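Local atomic coordinates of dITP/XTP pyrophosphatase (Coxiella burnetii, PDB entry 3TQU), a protein that probably uses magnesium to hydrolyse non-canonical purine nucleoside triphosphates such as XTP, dITP and ITP to monophosphates and diphosphate, cleansing the nucleotide pool. Residues S73-A78 against A119-V124; G141-E146 against I183-Q188; G153-G158 against L175-K180. All blocks are in the same frame, centred on the assembly; numbering follows the deposited sequence.

Interaction 1: S73-A78 against A119-V124; sequences SGLTIA and ASFHCV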
loop_
_atom_site.group_PDB
_atom_site.type_symbol
_atom_site.label_atom_id
_atom_site.label_comp_id
_atom_site.label_asym_id
_atom_site.label_seq_id
_atom_site.Cartn_x
_atom_site.Cartn_y
_atom_site.Cartn_z
ATOM N N SER A 73 -11.948 -0.491 4.143
ATOM C CA SER A 73 -12.712 -0.652 2.917
ATOM C C SER A 73 -13.675 0.504 2.708
ATOM O O SER A 73 -13.981 1.249 3.639
ATOM C CB SER A 73 -13.499 -1.959 2.965
ATOM O OG SER A 73 -14.420 -1.942 4.044
ATOM N N GLY A 74 -14.168 0.643 1.486
ATOM C CA GLY A 74 -15.122 1.693 1.205
ATOM C C GLY A 74 -15.593 1.708 -0.230
ATOM O O GLY A 74 -15.123 0.939 -1.069
ATOM N N LEU A 75 -16.541 2.598 -0.494
ATOM C CA LEU A 75 -17.101 2.788 -1.819
ATOM C C LEU A 75 -16.562 4.101 -2.366
ATOM O O LEU A 75 -16.569 5.109 -1.661
ATOM C CB LEU A 75 -18.624 2.860 -1.716
ATOM C CG LEU A 75 -19.415 3.059 -3.002
ATOM C CD1 LEU A 75 -19.145 1.926 -3.983
ATOM C CD2 LEU A 75 -20.903 3.167 -2.685
ATOM N N THR A 76 -16.079 4.089 -3.605
ATOM C CA THR A 76 -15.625 5.313 -4.251
ATOM C C THR A 76 -16.456 5.554 -5.501
ATOM O O THR A 76 -16.640 4.655 -6.314
ATOM C CB THR A 76 -14.137 5.248 -4.636
ATOM O OG1 THR A 76 -13.933 4.211 -5.603
ATOM C CG2 THR A 76 -13.276 4.976 -3.409
ATOM N N ILE A 77 -16.960 6.772 -5.649
ATOM C CA ILE A 77 -17.814 7.105 -6.782
ATOM C C ILE A 77 -17.187 8.185 -7.658
ATOM O O ILE A 77 -16.917 9.295 -7.201
ATOM C CB ILE A 77 -19.216 7.523 -6.312
ATOM C CG1 ILE A 77 -19.854 6.377 -5.519
ATOM C CG2 ILE A 77 -20.081 7.903 -7.496
ATOM C CD1 ILE A 77 -21.203 6.714 -4.897
ATOM N N ALA A 78 -16.962 7.841 -8.922
ATOM C CA ALA A 78 -16.252 8.713 -9.852
ATOM C C ALA A 78 -16.828 10.126 -9.894
ATOM O O ALA A 78 -16.093 11.105 -9.773
ATOM C CB ALA A 78 -16.226 8.096 -11.247
ATOM N N ALA A 119 -18.437 3.436 -10.198
ATOM C CA ALA A 119 -18.057 3.330 -8.798
ATOM C C ALA A 119 -17.221 2.078 -8.579
ATOM O O ALA A 119 -17.196 1.184 -9.420
ATOM C CB ALA A 119 -19.294 3.309 -7.910
ATOM N N SER A 120 -16.531 2.025 -7.447
ATOM C CA SER A 120 -15.717 0.869 -7.107
ATOM C C SER A 120 -15.733 0.636 -5.606
ATOM O O SER A 120 -15.755 1.590 -4.823
ATOM C CB SER A 120 -14.274 1.069 -7.574
ATOM O OG SER A 120 -14.223 1.371 -8.955
ATOM N N PHE A 121 -15.750 -0.635 -5.215
ATOM C CA PHE A 121 -15.506 -1.024 -3.832
ATOM C C PHE A 121 -14.023 -1.331 -3.692
ATOM O O PHE A 121 -13.433 -1.950 -4.580
ATOM C CB PHE A 121 -16.293 -2.285 -3.472
ATOM C CG PHE A 121 -17.644 -2.018 -2.876
ATOM C CD1 PHE A 121 -17.767 -1.284 -1.708
ATOM C CD2 PHE A 121 -18.786 -2.537 -3.461
ATOM C CE1 PHE A 121 -19.010 -1.047 -1.149
ATOM C CE2 PHE A 121 -20.035 -2.306 -2.904
ATOM C CZ PHE A 121 -20.143 -1.559 -1.747
ATOM N N HIS A 122 -13.431 -0.910 -2.579
ATOM C CA HIS A 122 -12.021 -1.172 -2.320
ATOM C C HIS A 122 -11.844 -1.882 -0.991
ATOM O O HIS A 122 -12.506 -1.547 -0.006
ATOM C CB HIS A 122 -11.222 0.133 -2.290
ATOM C CG HIS A 122 -11.208 0.863 -3.592
ATOM N ND1 HIS A 122 -10.147 0.798 -4.470
ATOM C CD2 HIS A 122 -12.126 1.674 -4.170
ATOM C CE1 HIS A 122 -10.411 1.539 -5.532
ATOM N NE2 HIS A 122 -11.606 2.082 -5.374
ATOM N N CYS A 123 -10.942 -2.858 -0.965
ATOM C CA CYS A 123 -10.524 -3.474 0.285
ATOM C C CYS A 123 -9.006 -3.511 0.345
ATOM O O CYS A 123 -8.358 -4.113 -0.514
ATOM C CB CYS A 123 -11.073 -4.892 0.418
ATOM S SG CYS A 123 -10.457 -5.756 1.886
ATOM N N VAL A 124 -8.440 -2.865 1.357
ATOM C CA VAL A 124 -6.996 -2.857 1.526
ATOM C C VAL A 124 -6.648 -3.551 2.828
ATOM O O VAL A 124 -7.096 -3.140 3.900
ATOM C CB VAL A 124 -6.424 -1.427 1.540
ATOM C CG1 VAL A 124 -4.897 -1.464 1.692
ATOM C CG2 VAL A 124 -6.818 -0.683 0.273
HETATM O O HOH W 1 -14.218 4.809 -8.513
#

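Interaction 2: G141-E146 against I183-Q188; sequences GVWEGE and ISHRGQ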
loop_
_atom_site.group_PDB
_atom_site.type_symbol
_atom_site.label_atom_id
_atom_site.label_comp_id
_atom_site.label_asym_id
_atom_site.label_seq_id
_atom_site.Cartn_x
_atom_site.Cartn_y
_atom_site.Cartn_z
ATOM N N GLY A 141 -7.732 -5.044 -3.048
ATOM C CA GLY A 141 -8.786 -5.588 -3.887
ATOM C C GLY A 141 -9.703 -4.496 -4.407
ATOM O O GLY A 141 -10.107 -3.599 -3.659
ATOM N N VAL A 142 -10.029 -4.570 -5.693
ATOM C CA VAL A 142 -10.884 -3.575 -6.323
ATOM C C VAL A 142 -12.026 -4.233 -7.084
ATOM O O VAL A 142 -11.814 -5.145 -7.882
ATOM C CB VAL A 142 -10.090 -2.665 -7.287
ATOM C CG1 VAL A 142 -11.025 -1.680 -7.979
ATOM C CG2 VAL A 142 -8.993 -1.928 -6.539
ATOM N N TRP A 143 -13.239 -3.757 -6.832
ATOM C CA TRP A 143 -14.429 -4.291 -7.473
ATOM C C TRP A 143 -15.157 -3.154 -8.185
ATOM O O TRP A 143 -15.713 -2.269 -7.537
ATOM C CB TRP A 143 -15.331 -4.928 -6.413
ATOM C CG TRP A 143 -16.392 -5.835 -6.947
ATOM C CD1 TRP A 143 -16.441 -6.409 -8.188
ATOM C CD2 TRP A 143 -17.565 -6.280 -6.252
ATOM N NE1 TRP A 143 -17.571 -7.185 -8.304
ATOM C CE2 TRP A 143 -18.276 -7.120 -7.132
ATOM C CE3 TRP A 143 -18.079 -6.049 -4.972
ATOM C CZ2 TRP A 143 -19.480 -7.727 -6.772
ATOM C CZ3 TRP A 143 -19.274 -6.654 -4.617
ATOM C CH2 TRP A 143 -19.961 -7.481 -5.514
ATOM N N GLU A 144 -15.143 -3.174 -9.517
ATOM C CA GLU A 144 -15.747 -2.105 -10.317
ATOM C C GLU A 144 -17.217 -2.365 -10.653
ATOM O O GLU A 144 -17.593 -3.474 -11.027
ATOM C CB GLU A 144 -14.956 -1.898 -11.613
ATOM C CG GLU A 144 -13.474 -1.626 -11.401
ATOM C CD GLU A 144 -12.723 -1.452 -12.708
ATOM O OE1 GLU A 144 -13.369 -1.495 -13.775
ATOM O OE2 GLU A 144 -11.486 -1.274 -12.671
ATOM N N GLY A 145 -18.044 -1.333 -10.530
ATOM C CA GLY A 145 -19.448 -1.443 -10.877
ATOM C C GLY A 145 -20.086 -0.098 -11.155
ATOM O O GLY A 145 -19.410 0.847 -11.560
ATOM N N GLU A 146 -21.395 -0.014 -10.938
ATOM C CA GLU A 146 -22.145 1.213 -11.169
ATOM C C GLU A 146 -23.149 1.408 -10.048
ATOM O O GLU A 146 -23.621 0.437 -9.457
ATOM C CB GLU A 146 -22.893 1.146 -12.503
ATOM C CG GLU A 146 -22.008 0.913 -13.711
ATOM C CD GLU A 146 -22.807 0.735 -14.986
ATOM O OE1 GLU A 146 -24.055 0.780 -14.916
ATOM O OE2 GLU A 146 -22.191 0.548 -16.055
ATOM N N ILE A 183 -16.158 -12.817 -5.596
ATOM C CA ILE A 183 -15.741 -11.860 -6.616
ATOM C C ILE A 183 -15.575 -10.433 -6.092
ATOM O O ILE A 183 -15.142 -9.543 -6.822
ATOM C CB ILE A 183 -16.735 -11.825 -7.797
ATOM C CG1 ILE A 183 -18.070 -11.219 -7.356
ATOM C CG2 ILE A 183 -16.933 -13.227 -8.381
ATOM C CD1 ILE A 183 -19.024 -10.946 -8.498
ATOM N N SER A 184 -15.923 -10.213 -4.830
ATOM C CA SER A 184 -15.928 -8.860 -4.281
ATOM C C SER A 184 -14.521 -8.308 -4.085
ATOM O O SER A 184 -13.523 -8.994 -4.318
ATOM C CB SER A 184 -16.664 -8.820 -2.944
ATOM O OG SER A 184 -15.935 -9.531 -1.959
ATOM N N HIS A 185 -14.468 -7.054 -3.651
ATOM C CA HIS A 185 -13.221 -6.400 -3.302
ATOM C C HIS A 185 -12.534 -7.135 -2.158
ATOM O O HIS A 185 -11.309 -7.268 -2.140
ATOM C CB HIS A 185 -13.484 -4.940 -2.927
ATOM C CG HIS A 185 -14.568 -4.761 -1.909
ATOM N ND1 HIS A 185 -15.839 -5.269 -2.074
ATOM C CD2 HIS A 185 -14.573 -4.117 -0.718
ATOM C CE1 HIS A 185 -16.579 -4.949 -1.028
ATOM N NE2 HIS A 185 -15.835 -4.250 -0.189
ATOM N N ARG A 186 -13.327 -7.617 -1.202
ATOM C CA ARG A 186 -12.781 -8.401 -0.101
ATOM C C ARG A 186 -12.272 -9.749 -0.595
ATOM O O ARG A 186 -11.174 -10.173 -0.237
ATOM C CB ARG A 186 -13.824 -8.609 0.999
ATOM C CG ARG A 186 -14.072 -7.387 1.869
ATOM C CD ARG A 186 -14.913 -7.748 3.091
ATOM N NE ARG A 186 -14.390 -8.926 3.779
ATOM C CZ ARG A 186 -13.362 -8.912 4.625
ATOM N NH1 ARG A 186 -12.730 -7.777 4.895
ATOM N NH2 ARG A 186 -12.960 -10.039 5.201
ATOM N N GLY A 187 -13.075 -10.422 -1.413
ATOM C CA GLY A 187 -12.671 -11.697 -1.978
ATOM C C GLY A 187 -11.333 -11.605 -2.692
ATOM O O GLY A 187 -10.473 -12.470 -2.529
ATOM N N GLN A 188 -11.156 -10.551 -3.483
ATOM C CA GLN A 188 -9.921 -10.366 -4.243
ATOM C C GLN A 188 -8.732 -10.069 -3.329
ATOM O O GLN A 188 -7.648 -10.627 -3.505
ATOM C CB GLN A 188 -10.092 -9.262 -5.295
ATOM C CG GLN A 188 -11.081 -9.620 -6.397
ATOM C CD GLN A 188 -11.358 -8.471 -7.350
ATOM O OE1 GLN A 188 -10.501 -8.087 -8.146
ATOM N NE2 GLN A 188 -12.563 -7.921 -7.277
HETATM O O HOH W 2 -8.573 -6.405 -7.206
#

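Interaction 3: G153-G158 against L175-K180; sequences GKNGFG and LDPQEK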
loop_
_atom_site.group_PDB
_atom_site.type_symbol
_atom_site.label_atom_id
_atom_site.label_comp_id
_atom_site.label_asym_id
_atom_site.label_seq_id
_atom_site.Cartn_x
_atom_site.Cartn_y
_atom_site.Cartn_z
ATOM N N GLY A 153 -32.296 -5.858 -3.963
ATOM C CA GLY A 153 -31.606 -7.010 -3.407
ATOM C C GLY A 153 -31.797 -7.186 -1.913
ATOM O O GLY A 153 -31.888 -6.207 -1.172
ATOM N N LYS A 154 -31.835 -8.442 -1.474
ATOM C CA LYS A 154 -32.153 -8.777 -0.089
ATOM C C LYS A 154 -30.920 -9.145 0.731
ATOM O O LYS A 154 -30.986 -9.225 1.956
ATOM C CB LYS A 154 -33.147 -9.941 -0.058
ATOM C CG LYS A 154 -32.553 -11.251 -0.550
ATOM C CD LYS A 154 -33.620 -12.307 -0.794
ATOM C CE LYS A 154 -32.987 -13.607 -1.276
ATOM N NZ LYS A 154 -33.996 -14.583 -1.767
ATOM N N ASN A 155 -29.796 -9.375 0.059
ATOM C CA ASN A 155 -28.587 -9.831 0.743
ATOM C C ASN A 155 -27.570 -8.730 1.045
ATOM O O ASN A 155 -27.739 -7.578 0.649
ATOM C CB ASN A 155 -27.917 -10.952 -0.054
ATOM C CG ASN A 155 -28.817 -12.157 -0.231
ATOM O OD1 ASN A 155 -29.553 -12.536 0.681
ATOM N ND2 ASN A 155 -28.768 -12.763 -1.410
ATOM N N GLY A 156 -26.512 -9.099 1.757
ATOM C CA GLY A 156 -25.412 -8.190 2.014
ATOM C C GLY A 156 -25.737 -7.114 3.030
ATOM O O GLY A 156 -26.604 -7.290 3.884
ATOM N N PHE A 157 -25.031 -5.991 2.928
ATOM C CA PHE A 157 -25.174 -4.890 3.872
ATOM C C PHE A 157 -24.664 -3.608 3.237
ATOM O O PHE A 157 -24.134 -3.625 2.127
ATOM C CB PHE A 157 -24.372 -5.174 5.144
ATOM C CG PHE A 157 -22.890 -5.272 4.914
ATOM C CD1 PHE A 157 -22.081 -4.150 5.017
ATOM C CD2 PHE A 157 -22.306 -6.484 4.581
ATOM C CE1 PHE A 157 -20.717 -4.237 4.797
ATOM C CE2 PHE A 157 -20.945 -6.577 4.359
ATOM C CZ PHE A 157 -20.148 -5.453 4.469
ATOM N N GLY A 158 -24.816 -2.496 3.947
ATOM C CA GLY A 158 -24.288 -1.229 3.481
ATOM C C GLY A 158 -24.804 -0.837 2.110
ATOM O O GLY A 158 -26.009 -0.883 1.853
ATOM N N LEU A 175 -26.919 -10.693 -5.425
ATOM C CA LEU A 175 -26.083 -11.881 -5.531
ATOM C C LEU A 175 -26.257 -12.793 -4.318
ATOM O O LEU A 175 -26.506 -12.323 -3.207
ATOM C CB LEU A 175 -24.609 -11.486 -5.660
ATOM C CG LEU A 175 -24.198 -10.672 -6.889
ATOM C CD1 LEU A 175 -22.726 -10.294 -6.805
ATOM C CD2 LEU A 175 -24.490 -11.447 -8.168
ATOM N N ASP A 176 -26.132 -14.099 -4.536
ATOM C CA ASP A 176 -26.004 -15.027 -3.422
ATOM C C ASP A 176 -24.738 -14.667 -2.653
ATOM O O ASP A 176 -23.736 -14.284 -3.254
ATOM C CB ASP A 176 -25.921 -16.473 -3.915
ATOM C CG ASP A 176 -27.256 -17.003 -4.402
ATOM O OD1 ASP A 176 -28.302 -16.481 -3.960
ATOM O OD2 ASP A 176 -27.260 -17.948 -5.222
ATOM N N PRO A 177 -24.784 -14.778 -1.318
ATOM C CA PRO A 177 -23.645 -14.436 -0.460
ATOM C C PRO A 177 -22.332 -15.056 -0.935
ATOM O O PRO A 177 -21.326 -14.353 -1.022
ATOM C CB PRO A 177 -24.051 -15.021 0.892
ATOM C CG PRO A 177 -25.536 -14.926 0.887
ATOM C CD PRO A 177 -25.956 -15.200 -0.532
ATOM N N GLN A 178 -22.344 -16.348 -1.245
ATOM C CA GLN A 178 -21.128 -17.034 -1.669
ATOM C C GLN A 178 -20.551 -16.429 -2.943
ATOM O O GLN A 178 -19.334 -16.290 -3.079
ATOM C CB GLN A 178 -21.387 -18.527 -1.876
ATOM C CG GLN A 178 -21.739 -19.283 -0.609
ATOM C CD GLN A 178 -21.908 -20.769 -0.855
ATOM O OE1 GLN A 178 -21.425 -21.304 -1.853
ATOM N NE2 GLN A 178 -22.602 -21.442 0.053
ATOM N N GLU A 179 -21.427 -16.073 -3.878
ATOM C CA GLU A 179 -20.971 -15.513 -5.142
ATOM C C GLU A 179 -20.386 -14.121 -4.946
ATOM O O GLU A 179 -19.381 -13.779 -5.562
ATOM C CB GLU A 179 -22.096 -15.478 -6.178
ATOM C CG GLU A 179 -21.690 -14.850 -7.507
ATOM C CD GLU A 179 -20.608 -15.634 -8.234
ATOM O OE1 GLU A 179 -20.216 -16.715 -7.748
ATOM O OE2 GLU A 179 -20.151 -15.170 -9.301
ATOM N N LYS A 180 -21.016 -13.326 -4.087
ATOM C CA LYS A 180 -20.499 -11.998 -3.772
ATOM C C LYS A 180 -19.126 -12.105 -3.123
ATOM O O LYS A 180 -18.200 -11.384 -3.489
ATOM C CB LYS A 180 -21.445 -11.239 -2.837
ATOM C CG LYS A 180 -20.914 -9.866 -2.445
ATOM C CD LYS A 180 -21.449 -9.389 -1.106
ATOM C CE LYS A 180 -20.726 -8.130 -0.664
ATOM N NZ LYS A 180 -21.128 -7.680 0.695
HETATM O O HOH W 3 -30.126 -14.873 -2.766
#

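Interaction 1: S73-A78 against A119-V124
Two neighbouring strands run antiparallel here, tied by four main-chain hydrogen bonds in two reciprocal pairs. Gly-74 and His-122 form one hydrogen-bonded pair, Thr-76 and Ser-120 the other; the straightest bond is Thr-76 N to Ser-120 O (2.8 Å, 172° at the hydrogen), nearly along the C=O axis. The alternation puts Leu-75, Ile-77, Ala-119 and Phe-121 on one face of the sheet, Thr-76, Ser-120 and His-122 on the other.

Leu-75 can be traced outward from its CB, which lies 4.0 Å from Phe-121 CE1. CG stands anti to the backbone N (chi1 180°), and from there CD1 reaches over the phenyl ring, 4.1 Å from the centroid and 9° off the normal, a CH-pi contact almost centred on the face. The same methyl rests 3.5 Å from Ser-120 O and also touches Ala-119 CB, which in turn meets Ile-77 CG1.

On the opposite face, Thr-76 OG1 sits in the plane of the His-122 ring, at its edge, 3.2 Å from NE2; either atom could donate. Water 1 is a further partner of OG1, and ND1 of the same ring is hydrogen-bonded to His-140, so the imidazole is held at both nitrogens. Pro-134 and Ala-135 of the second subunit pack against this face. Ser-73, a predicted substrate-binding residue, belongs to this antiparallel pair of strands in the mixed central sheet of the HAM1 family.

Interaction 2: G141-E146 against I183-Q188
The indole of Trp-143 lies with one face against the backbone where helix 177-183 ends and helix 185-199 begins. Over that face sit Ser-184 CA, in a CH-pi contact 3.8 Å from the centroid of the six-membered ring, and the carbonyl O of Ile-183, both offset toward the rim. Ile-183 CD1 touches CZ2, while Ser-184 CB meets CE3 and CZ3. The His-185 imidazole turns its edge to Trp-143 CE3, and the ring of Phe-121 stacks with that imidazole; His-185 N and ND1 are buried here without a polar partner in the model. This is helix-on-sheet packing: the N-terminal end of helix 185-199 rests on strand 137-147, with a serine N-cap at the junction. Ser-184 OG, between its own backbone N and carbonyl carbon (chi1 68°), accepts from Gly-187 N in a nearly straight bond of 3.0 Å.

Trp-143 CG is anti to the backbone N (chi1 -164°), which carries the ring under the interhelical turn. Further back along the strand the two backbones come close: Gly-141, with no side chain, lets its CA make a CA-H...O contact of 3.5 Å with His-185 O. The turn sets His-185 against the sheet, while Arg-186 CB points away from strand 137-147 and its guanidinium forms a salt bridge with Glu-19; both are predicted substrate-binding residues.

The extended Gln-188 side chain lays its amide beside the strand. The two hydrogens of NE2 are shared, all weakly, among Val-142 O (2.9 Å), Ile-183 O and Ser-184 O. OE1 accepts from water 2 (2.7 Å), which accepts from Val-142 N at 2.8 Å.

Interaction 3: G153-G158 against L175-K180
Asn-155 carries this contact with its amide nitrogen. CG is anti to the carbonyl carbon (chi1 -60°), and the amide is rotated so that ND2 turns to Leu-175 O, 2.9 Å away. The donor approaches from above the carbonyl plane, 41° out of it, while the oxygen stays close to the plane of the asparagine amide. ND2 also donates to water 3, which in turn donates to Asp-176 OD1 at 2.7 Å, so one NH2 group reaches two successive residues, directly and through solvent. Pro-177 CD packs against the same nitrogen at 3.8 Å, its ring crossing the asparagine side chain at about a right angle.

Lys-180 extends throughout, with CG anti to the backbone N. That brings NZ to 3.8 Å from Phe-157 CE2, approaching the ring obliquely; the charge itself is met by a salt bridge to Asp-160, whose OD2 also accepts from Phe-157 N. Phe-157 CG takes the crowded place between backbone N and carbonyl carbon (chi1 63°). Both residues are predicted to bind substrate.

The glycine-rich loop between strands 137-147 and 163-165 thus meets the start of helix 177-183, and Lys-180 of that helix and Leu-175 just before it lie against Trp-143 of strand 137-147.

In the fold
Interactions 1 and 2 adjoin, their centres about 8 Å apart: strands 118-128 and 137-147 are neighbours in the sheet, joined where Phe-121 N and Trp-143 O lie 2.8 Å apart, and Phe-121 CB packs 3.3 Å from His-185 ND1. Interaction 3 borders interaction 2, with Lys-180 CG 4.0 Å from Trp-143 CH2, but does not touch interaction 1; their nearest atoms are about 6 Å apart. Together they bring predicted substrate-binding residues from separate parts of the chain close together: Ser-73, Phe-157, Gly-158, Lys-180, His-185 and Arg-186. Glu-44 and Asp-72 bind the calcium ion. The side chain of Ser-73 is about 6 Å from the calcium ion, that of His-185 about 11 Å.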